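PDB 5K87: 2-methyl-aconitate isomerase, which catalyses the cis-trans isomerization of 2-methyl-aconitate in the 2-methylcitrate cycle, the route by which the bacterium degrades propionate. Local coordinates for residues C196-V204 with T332-L340. The protein carries 1 engineered substitution. Sequence-based numbering, arbitrary orientation.
Sequences CMFPTGNLV and TAAAIPGTL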
ATOM      1  N   CYS A 196      22.096  27.069   7.111  1.00 35.41           N
ATOM      2  CA  CYS A 196      21.822  28.272   6.313  1.00 32.10           C
ATOM      3  C   CYS A 196      20.849  27.967   5.183  1.00 27.64           C
ATOM      4  O   CYS A 196      20.651  26.809   4.812  1.00 26.33           O
ATOM      5  CB  CYS A 196      23.098  28.902   5.743  1.00 33.77           C
ATOM      6  SG  CYS A 196      24.358  29.292   6.962  1.00 48.24           S
ATOM      7  N   MET A 197      20.239  29.009   4.630  1.00 22.27           N
ATOM      8  CA  MET A 197      19.320  28.806   3.528  1.00 21.06           C
ATOM      9  C   MET A 197      20.070  28.220   2.339  1.00 17.83           C
ATOM     10  O   MET A 197      19.627  27.246   1.741  1.00 19.09           O
ATOM     11  CB  MET A 197      18.608  30.101   3.144  1.00 23.60           C
ATOM     12  CG  MET A 197      17.676  29.927   1.963  1.00 19.99           C
ATOM     13  SD  MET A 197      16.447  31.238   1.827  1.00 32.01           S
ATOM     14  CE  MET A 197      17.469  32.691   2.053  1.00 35.74           C
ATOM     15  N   PHE A 198      21.222  28.805   2.016  1.00 17.51           N
ATOM     16  CA  PHE A 198      22.061  28.308   0.931  1.00 18.90           C
ATOM     17  C   PHE A 198      23.414  27.887   1.485  1.00 20.12           C
ATOM     18  O   PHE A 198      24.320  28.710   1.601  1.00 22.15           O
ATOM     19  CB  PHE A 198      22.227  29.389  -0.140  1.00 17.32           C
ATOM     20  CG  PHE A 198      20.936  29.786  -0.791  1.00 17.95           C
ATOM     21  CD1 PHE A 198      20.307  28.928  -1.678  1.00 17.77           C
ATOM     22  CD2 PHE A 198      20.331  31.003  -0.501  1.00 18.63           C
ATOM     23  CE1 PHE A 198      19.112  29.275  -2.276  1.00 17.93           C
ATOM     24  CE2 PHE A 198      19.129  31.357  -1.095  1.00 18.99           C
ATOM     25  CZ  PHE A 198      18.516  30.486  -1.981  1.00 18.91           C
ATOM     26  N   PRO A 199      23.559  26.599   1.840  1.00 20.23           N
ATOM     27  CA  PRO A 199      24.785  26.137   2.505  1.00 23.16           C
ATOM     28  C   PRO A 199      26.073  26.402   1.723  1.00 21.98           C
ATOM     29  O   PRO A 199      27.117  26.588   2.350  1.00 27.21           O
ATOM     30  CB  PRO A 199      24.552  24.630   2.687  1.00 25.34           C
ATOM     31  CG  PRO A 199      23.410  24.289   1.797  1.00 27.78           C
ATOM     32  CD  PRO A 199      22.566  25.520   1.696  1.00 20.04           C
ATOM     33  N   THR A 200      26.007  26.443   0.397  1.00 20.55           N
ATOM     34  CA  THR A 200      27.195  26.763  -0.399  1.00 23.74           C
ATOM     35  C   THR A 200      27.448  28.270  -0.481  1.00 26.45           C
ATOM     36  O   THR A 200      28.501  28.707  -0.948  1.00 26.78           O
ATOM     37  CB  THR A 200      27.075  26.246  -1.836  1.00 21.77           C
ATOM     38  OG1 THR A 200      26.077  27.008  -2.525  1.00 21.51           O
ATOM     39  CG2 THR A 200      26.700  24.775  -1.852  1.00 25.88           C
ATOM     40  N   GLY A 201      26.471  29.061  -0.053  1.00 23.25           N
ATOM     41  CA  GLY A 201      26.564  30.507  -0.146  1.00 26.56           C
ATOM     42  C   GLY A 201      26.176  31.049  -1.510  1.00 28.19           C
ATOM     43  O   GLY A 201      26.201  32.265  -1.728  1.00 27.17           O
ATOM     44  N   ASN A 202      25.813  30.152  -2.426  1.00 21.27           N
ATOM     45  CA  ASN A 202      25.452  30.528  -3.791  1.00 20.99           C
ATOM     46  C   ASN A 202      24.011  30.161  -4.117  1.00 19.58           C
ATOM     47  O   ASN A 202      23.508  29.129  -3.658  1.00 20.42           O
ATOM     48  CB  ASN A 202      26.378  29.840  -4.792  1.00 25.12           C
ATOM     49  CG  ASN A 202      27.842  30.092  -4.496  1.00 28.21           C
ATOM     50  OD1 ASN A 202      28.243  31.225  -4.231  1.00 28.25           O
ATOM     51  ND2 ASN A 202      28.643  29.033  -4.524  1.00 31.02           N
ATOM     52  N   LEU A 203      23.360  30.996  -4.922  1.00 18.46           N
ATOM     53  CA  LEU A 203      21.994  30.736  -5.373  1.00 17.64           C
ATOM     54  C   LEU A 203      21.971  29.570  -6.345  1.00 17.84           C
ATOM     55  O   LEU A 203      21.028  28.775  -6.353  1.00 19.11           O
ATOM     56  CB  LEU A 203      21.417  31.972  -6.061  1.00 21.16           C
ATOM     57  CG  LEU A 203      21.286  33.215  -5.189  1.00 22.65           C
ATOM     58  CD1 LEU A 203      20.685  34.364  -5.983  1.00 30.72           C
ATOM     59  CD2 LEU A 203      20.445  32.892  -3.968  1.00 23.68           C
ATOM     60  N   VAL A 204      22.997  29.494  -7.186  0.64 17.67           N
ATOM     61  CA  VAL A 204      23.172  28.387  -8.111  0.64 21.25           C
ATOM     62  C   VAL A 204      24.616  27.918  -8.024  0.64 20.62           C
ATOM     63  O   VAL A 204      25.522  28.702  -7.737  0.64 22.85           O
ATOM     64  CB  VAL A 204      22.833  28.775  -9.570  0.64 19.67           C
ATOM     65  CG1 VAL A 204      21.400  29.294  -9.673  0.64 16.19           C
ATOM     66  CG2 VAL A 204      23.825  29.797 -10.108  0.64 25.41           C
ATOM     67  N   THR A 332      10.034  28.573  -1.190  1.00 13.27           N
ATOM     68  CA  THR A 332      11.117  29.405  -0.681  1.00 14.45           C
ATOM     69  C   THR A 332      12.124  29.733  -1.782  1.00 13.78           C
ATOM     70  O   THR A 332      12.492  30.903  -1.970  1.00 14.66           O
ATOM     71  CB  THR A 332      11.822  28.725   0.515  1.00 13.69           C
ATOM     72  OG1 THR A 332      10.862  28.472   1.550  1.00 15.07           O
ATOM     73  CG2 THR A 332      12.940  29.600   1.061  1.00 17.71           C
ATOM     74  N   ALA A 333      12.570  28.726  -2.523  1.00 14.01           N
ATOM     75  CA  ALA A 333      13.529  28.986  -3.588  1.00 13.57           C
ATOM     76  C   ALA A 333      12.920  29.880  -4.659  1.00 14.46           C
ATOM     77  O   ALA A 333      13.606  30.744  -5.234  1.00 15.08           O
ATOM     78  CB  ALA A 333      14.024  27.682  -4.208  1.00 14.20           C
ATOM     79  N   ALA A 334      11.645  29.668  -4.957  1.00 14.13           N
ATOM     80  CA  ALA A 334      10.981  30.460  -5.983  1.00 14.01           C
ATOM     81  C   ALA A 334      10.928  31.936  -5.602  1.00 15.43           C
ATOM     82  O   ALA A 334      10.900  32.804  -6.484  1.00 16.71           O
ATOM     83  CB  ALA A 334       9.588  29.943  -6.251  1.00 15.27           C
ATOM     84  N   ALA A 335      10.921  32.219  -4.303  1.00 14.29           N
ATOM     85  CA  ALA A 335      10.833  33.592  -3.804  1.00 16.11           C
ATOM     86  C   ALA A 335      12.181  34.315  -3.795  1.00 17.12           C
ATOM     87  O   ALA A 335      12.248  35.524  -3.536  1.00 18.32           O
ATOM     88  CB  ALA A 335      10.236  33.597  -2.404  1.00 15.70           C
ATOM     89  N   ILE A 336      13.254  33.581  -4.048  1.00 15.33           N
ATOM     90  CA  ILE A 336      14.585  34.176  -4.083  1.00 15.57           C
ATOM     91  C   ILE A 336      15.053  34.324  -5.531  1.00 17.12           C
ATOM     92  O   ILE A 336      15.370  33.331  -6.192  1.00 15.88           O
ATOM     93  CB  ILE A 336      15.594  33.310  -3.326  1.00 15.83           C
ATOM     94  CG1 ILE A 336      15.091  32.998  -1.915  1.00 18.79           C
ATOM     95  CG2 ILE A 336      16.945  34.005  -3.277  1.00 16.55           C
ATOM     96  CD1 ILE A 336      14.902  34.219  -1.052  1.00 20.02           C
ATOM     97  N   PRO A 337      15.096  35.569  -6.033  1.00 16.22           N
ATOM     98  CA  PRO A 337      15.446  35.783  -7.439  1.00 16.38           C
ATOM     99  C   PRO A 337      16.804  35.184  -7.786  1.00 16.02           C
ATOM    100  O   PRO A 337      17.778  35.418  -7.075  1.00 17.14           O
ATOM    101  CB  PRO A 337      15.475  37.308  -7.560  1.00 17.74           C
ATOM    102  CG  PRO A 337      14.509  37.765  -6.512  1.00 19.42           C
ATOM    103  CD  PRO A 337      14.701  36.822  -5.362  1.00 18.52           C
ATOM    104  N   GLY A 338      16.847  34.385  -8.844  1.00 15.62           N
ATOM    105  CA  GLY A 338      18.097  33.807  -9.297  1.00 17.69           C
ATOM    106  C   GLY A 338      18.306  32.329  -9.012  1.00 17.36           C
ATOM    107  O   GLY A 338      19.197  31.722  -9.592  1.00 18.84           O
ATOM    108  N   THR A 339      17.527  31.731  -8.109  1.00 15.50           N
ATOM    109  CA  THR A 339      17.631  30.277  -7.930  1.00 14.53           C
ATOM    110  C   THR A 339      17.103  29.587  -9.177  1.00 14.36           C
ATOM    111  O   THR A 339      16.374  30.188  -9.964  1.00 15.38           O
ATOM    112  CB  THR A 339      16.831  29.756  -6.718  1.00 15.39           C
ATOM    113  OG1 THR A 339      15.433  29.897  -6.974  1.00 15.22           O
ATOM    114  CG2 THR A 339      17.217  30.479  -5.436  1.00 16.06           C
ATOM    115  N   LEU A 340      17.460  28.320  -9.369  1.00 15.09           N
ATOM    116  CA  LEU A 340      16.958  27.583 -10.520  1.00 15.40           C
ATOM    117  C   LEU A 340      15.436  27.470 -10.496  1.00 15.09           C
ATOM    118  O   LEU A 340      14.793  27.441 -11.538  1.00 15.21           O
ATOM    119  CB  LEU A 340      17.579  26.189 -10.593  1.00 17.96           C
ATOM    120  CG  LEU A 340      19.067  26.117 -10.927  1.00 18.95           C
ATOM    121  CD1 LEU A 340      19.435  24.691 -11.304  1.00 20.22           C
ATOM    122  CD2 LEU A 340      19.431  27.082 -12.046  1.00 20.68           C
TER
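The F198 ring points its far end at I336 and T339, both methyls approaching obliquely: CZ lies 3.7 Å from T339 CG2 and 4.1 Å from I336 CG2. Its two faces are covered from its own loop, one by M197 CG and the opposite one by L203 CD2, each displaced toward the rim. M197 sets CG trans to the main-chain nitrogen (chi1 178°), and the thioether runs out across the rim of that face until SD stands 3.9 Å from T332 CG2. The bend at chi3 (47°) folds CE back along the CE2 side of the ring, in loose contact with I336 CD1 at 4.3 Å. The two L203 methyls fork over the start of the turn, CD2 on I336 CG2 at 3.7 Å and CD1 beside P337 O. The arrangement packs the loop between strands 179-184 and 205-209 against the link from helix 324-334 to helix 340-344, in a PrpF protein of the diaminopimelate epimerase clan. That link makes a type II beta turn from I336 to T339; at G338 a CB would jam against the preceding carbonyl O and run into L203 CD1. T339 is the N-cap of helix 340-344: its OG1 (chi1 68°) accepts from the backbone N of N342 and donates to A333 O at 2.7 Å, from above the carbonyl plane and on the face opposite I336 N. A valine here lacks the hydroxyl and would probably leave N342 N uncapped and A333 O without its second donor. In one of its two conformers, V204 brings CG1 to 3.8 Å from L340 CD2, while T218 OG1 of strand 213-221 hydrogen-bonds both L203 O and L340 N.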